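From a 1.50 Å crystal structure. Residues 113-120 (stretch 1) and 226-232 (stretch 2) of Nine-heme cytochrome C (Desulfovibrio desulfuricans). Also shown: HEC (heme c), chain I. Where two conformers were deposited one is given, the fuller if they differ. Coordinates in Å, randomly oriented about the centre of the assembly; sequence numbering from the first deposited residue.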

# COMPACT_ATOMS: atom_id res chain seq x y z
N GLY A 113 0.76 -8.31 -9.97
CA GLY A 113 1.41 -7.92 -11.22
C GLY A 113 2.04 -6.55 -11.09
O GLY A 113 3.27 -6.40 -11.18
N CYS A 114 1.20 -5.54 -10.83
CA CYS A 114 1.77 -4.25 -10.54
C CYS A 114 2.77 -4.31 -9.38
O CYS A 114 3.85 -3.73 -9.45
CB CYS A 114 0.66 -3.26 -10.22
SG CYS A 114 -0.33 -2.80 -11.64
N HIS A 115 2.41 -5.01 -8.32
CA HIS A 115 3.27 -4.93 -7.12
C HIS A 115 4.52 -5.75 -7.28
O HIS A 115 5.43 -5.61 -6.46
CB HIS A 115 2.41 -5.26 -5.88
CG HIS A 115 1.64 -4.02 -5.51
ND1 HIS A 115 2.25 -3.05 -4.74
CD2 HIS A 115 0.39 -3.57 -5.75
CE1 HIS A 115 1.40 -2.05 -4.54
NE2 HIS A 115 0.25 -2.33 -5.16
N ALA A 116 4.64 -6.54 -8.34
CA ALA A 116 5.94 -7.14 -8.62
C ALA A 116 6.95 -6.14 -9.17
O ALA A 116 8.16 -6.35 -9.06
CB ALA A 116 5.82 -8.29 -9.60
N ILE A 117 6.47 -5.06 -9.78
CA ILE A 117 7.38 -4.08 -10.38
C ILE A 117 7.36 -2.72 -9.72
O ILE A 117 8.20 -1.88 -10.05
CB ILE A 117 7.04 -3.94 -11.88
CG1 ILE A 117 5.64 -3.43 -12.19
CG2 ILE A 117 7.32 -5.28 -12.54
CD1 ILE A 117 5.41 -3.03 -13.63
N VAL A 118 6.51 -2.55 -8.72
CA VAL A 118 6.52 -1.31 -7.94
C VAL A 118 7.43 -1.39 -6.73
O VAL A 118 7.46 -2.37 -5.96
CB VAL A 118 5.08 -0.99 -7.52
CG1 VAL A 118 4.95 0.12 -6.48
CG2 VAL A 118 4.30 -0.64 -8.79
N THR A 119 8.21 -0.33 -6.56
CA THR A 119 8.96 -0.03 -5.36
C THR A 119 8.28 1.16 -4.69
O THR A 119 8.39 2.29 -5.18
CB THR A 119 10.43 0.27 -5.67
OG1 THR A 119 11.04 -0.91 -6.23
CG2 THR A 119 11.19 0.59 -4.40
N PRO A 120 7.54 0.89 -3.61
CA PRO A 120 6.68 1.92 -3.03
C PRO A 120 7.58 2.97 -2.41
O PRO A 120 8.61 2.70 -1.82
CB PRO A 120 5.85 1.17 -1.97
CG PRO A 120 6.81 0.11 -1.57
CD PRO A 120 7.51 -0.35 -2.83
FE HEC I . 13.39 2.96 -14.76
CHA HEC I . 15.27 1.01 -12.59
CHB HEC I . 12.23 0.14 -16.26
CHC HEC I . 11.38 4.89 -16.76
CHD HEC I . 14.85 5.77 -13.47
NA HEC I . 13.65 1.00 -14.43
C1A HEC I . 14.40 0.38 -13.47
C2A HEC I . 14.19 -1.05 -13.53
C3A HEC I . 13.34 -1.28 -14.54
C4A HEC I . 13.04 -0.02 -15.16
CMA HEC I . 12.76 -2.63 -15.00
CAA HEC I . 14.85 -2.08 -12.60
CBA HEC I . 13.80 -2.45 -11.52
CGA HEC I . 13.29 -1.27 -10.72
O1A HEC I . 14.02 -0.85 -9.80
O2A HEC I . 12.18 -0.76 -10.99
NB HEC I . 12.11 2.61 -16.25
C1B HEC I . 11.77 1.36 -16.76
C2B HEC I . 10.85 1.53 -17.85
C3B HEC I . 10.54 2.83 -17.92
C4B HEC I . 11.35 3.52 -16.95
CMB HEC I . 10.37 0.36 -18.73
CAB HEC I . 9.57 3.55 -18.82
CBB HEC I . 8.09 3.17 -18.60
NC HEC I . 13.16 4.93 -15.02
C1C HEC I . 12.30 5.54 -15.91
C2C HEC I . 12.53 6.98 -15.92
C3C HEC I . 13.52 7.21 -15.05
C4C HEC I . 13.91 5.97 -14.45
CMC HEC I . 11.83 7.95 -16.85
CAC HEC I . 14.27 8.52 -14.75
CBC HEC I . 13.31 9.70 -14.44
ND HEC I . 14.70 3.33 -13.30
C1D HEC I . 15.22 4.56 -12.95
C2D HEC I . 16.20 4.38 -11.90
C3D HEC I . 16.34 3.07 -11.67
C4D HEC I . 15.40 2.40 -12.55
CMD HEC I . 16.92 5.56 -11.21
CAD HEC I . 17.29 2.32 -10.74
CBD HEC I . 16.66 2.10 -9.34
CGD HEC I . 17.69 1.38 -8.47
O1D HEC I . 18.82 1.91 -8.41
O2D HEC I . 17.39 0.32 -7.88
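Stretch 2 226-232: ATCHHRS

Stretch 2 packs on stretch 1 as an irregular segment against a short, weakly bonded helical turn, with some 250 Å² buried between them, both sides summed. Stretch 2 has neither regular helix nor strand, so no helix-on-helix geometry relates the two. The contacts advance along both chains in the same order, from Cys114 with Thr227 to Thr119 with Arg231. The nearest backbone approach is Val118 to Thr227, whose CA atoms are 5.6 Å apart, and Thr227 is the residue around which the contact is built.

Stretch 1 begins at Gly113, which does not touch stretch 2 but whose backbone accepts a hydrogen bond, Ala116 N to Gly113 O, at 3.2 Å. Cys114 follows, buried and bonded covalently to a group elsewhere in the structure. Its chi1 is m, and Cys114 SG lies 3.7 Å from Thr227 CG2, a nonpolar methyl packed at van der Waals distance from the sulfur. The backbone turns here: Cys114 O accepts from Ile117 N at 3.0 Å and, weakly, from Val118 N at 3.0 Å. This turn leaves His115 and Ala116 out of contact with stretch 2 and brings Ile117 round to face it.

Ile117 points its CA-to-CB bond toward stretch 2. With chi1 p and chi2 t, its long branch carries Ile117 CD1 to 3.8 Å from both Thr227 O and Thr227 CG2, and to 4.2 Å from Cys228 SG, an apolar contact. A branched aliphatic chain suits this place because it can touch a methyl and a sulfur together. Its backbone also takes part: a water oxygen lies 2.7 Å from Ile117 O and 2.6 Å from Thr227 O and accepts a hydrogen bond from His230 ND1 at 2.9 Å. The water sits between the two carbonyl oxygens and the imidazole of His230, and on the same ring His230 NE2 binds HEC FE at 2.0 Å.

Val118 leaves the turn with an extended backbone. Val118 CG2 rests 3.8 Å from Thr227 CG2, so the threonine methyl is in contact with Cys114, Ile117 and Val118 alike. Threonine serves well here, since its methyl packs against these side chains while OG1 hydrogen-bonds to a neighbour just beyond the stretch.

Thr119 is exposed, and its CA-to-CB bond points toward stretch 2, yet Thr119 OG1 is 4.1 Å from Arg231 NH2, and no hydrogen bond joins them. The guanidinium is instead engaged by a heme propionate, with Arg231 NH1 donating to HEC O2A at 3.0 Å and Arg231 NH2 to HEC O1A at 2.8 Å. Pro120 then carries the chain out of reach.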

# COMPACT_ATOMS: atom_id res chain seq x y z
N ALA A 226 2.45 5.57 -12.12
CA ALA A 226 3.77 5.38 -11.60
C ALA A 226 4.16 3.92 -11.48
O ALA A 226 5.33 3.62 -11.21
CB ALA A 226 3.89 6.06 -10.22
N THR A 227 3.22 3.01 -11.68
CA THR A 227 3.52 1.58 -11.74
C THR A 227 4.69 1.32 -12.68
O THR A 227 5.62 0.59 -12.39
CB THR A 227 2.35 0.76 -12.24
OG1 THR A 227 1.18 0.97 -11.44
CG2 THR A 227 2.71 -0.72 -12.19
N CYS A 228 4.55 1.98 -13.84
CA CYS A 228 5.53 1.84 -14.90
C CYS A 228 6.38 3.08 -15.07
O CYS A 228 7.60 2.96 -15.19
CB CYS A 228 4.77 1.49 -16.20
SG CYS A 228 3.76 0.00 -16.04
N HIS A 229 5.74 4.24 -15.03
CA HIS A 229 6.42 5.54 -15.11
C HIS A 229 6.91 5.93 -13.72
O HIS A 229 6.42 6.83 -13.06
CB HIS A 229 5.50 6.59 -15.71
CG HIS A 229 4.91 6.25 -17.03
ND1 HIS A 229 5.71 6.29 -18.13
CD2 HIS A 229 3.69 5.86 -17.46
CE1 HIS A 229 5.00 5.93 -19.21
NE2 HIS A 229 3.75 5.69 -18.82
N HIS A 230 7.93 5.21 -13.29
CA HIS A 230 8.42 5.38 -11.93
C HIS A 230 9.48 6.49 -11.82
O HIS A 230 10.07 6.89 -12.82
CB HIS A 230 8.98 4.07 -11.39
CG HIS A 230 10.10 3.48 -12.21
ND1 HIS A 230 10.14 2.11 -12.40
CD2 HIS A 230 11.16 3.91 -12.92
CE1 HIS A 230 11.18 1.79 -13.15
NE2 HIS A 230 11.85 2.88 -13.48
N ARG A 231 9.75 6.90 -10.58
CA ARG A 231 10.86 7.77 -10.22
C ARG A 231 10.79 9.11 -10.94
O ARG A 231 11.82 9.76 -11.16
CB ARG A 231 12.20 7.05 -10.43
CG ARG A 231 12.25 5.73 -9.65
CD ARG A 231 13.50 4.92 -9.90
NE ARG A 231 13.64 3.77 -8.99
CZ ARG A 231 13.31 2.51 -9.25
NH1 ARG A 231 12.79 2.11 -10.42
NH2 ARG A 231 13.49 1.53 -8.36
N SER A 232 9.59 9.56 -11.25
CA SER A 232 9.40 10.91 -11.79
C SER A 232 8.06 11.43 -11.29
O SER A 232 7.23 10.64 -10.84
CB SER A 232 9.49 10.93 -13.29
OG SER A 232 8.39 10.38 -13.94
O HOH W 1 7.99 0.56 -11.23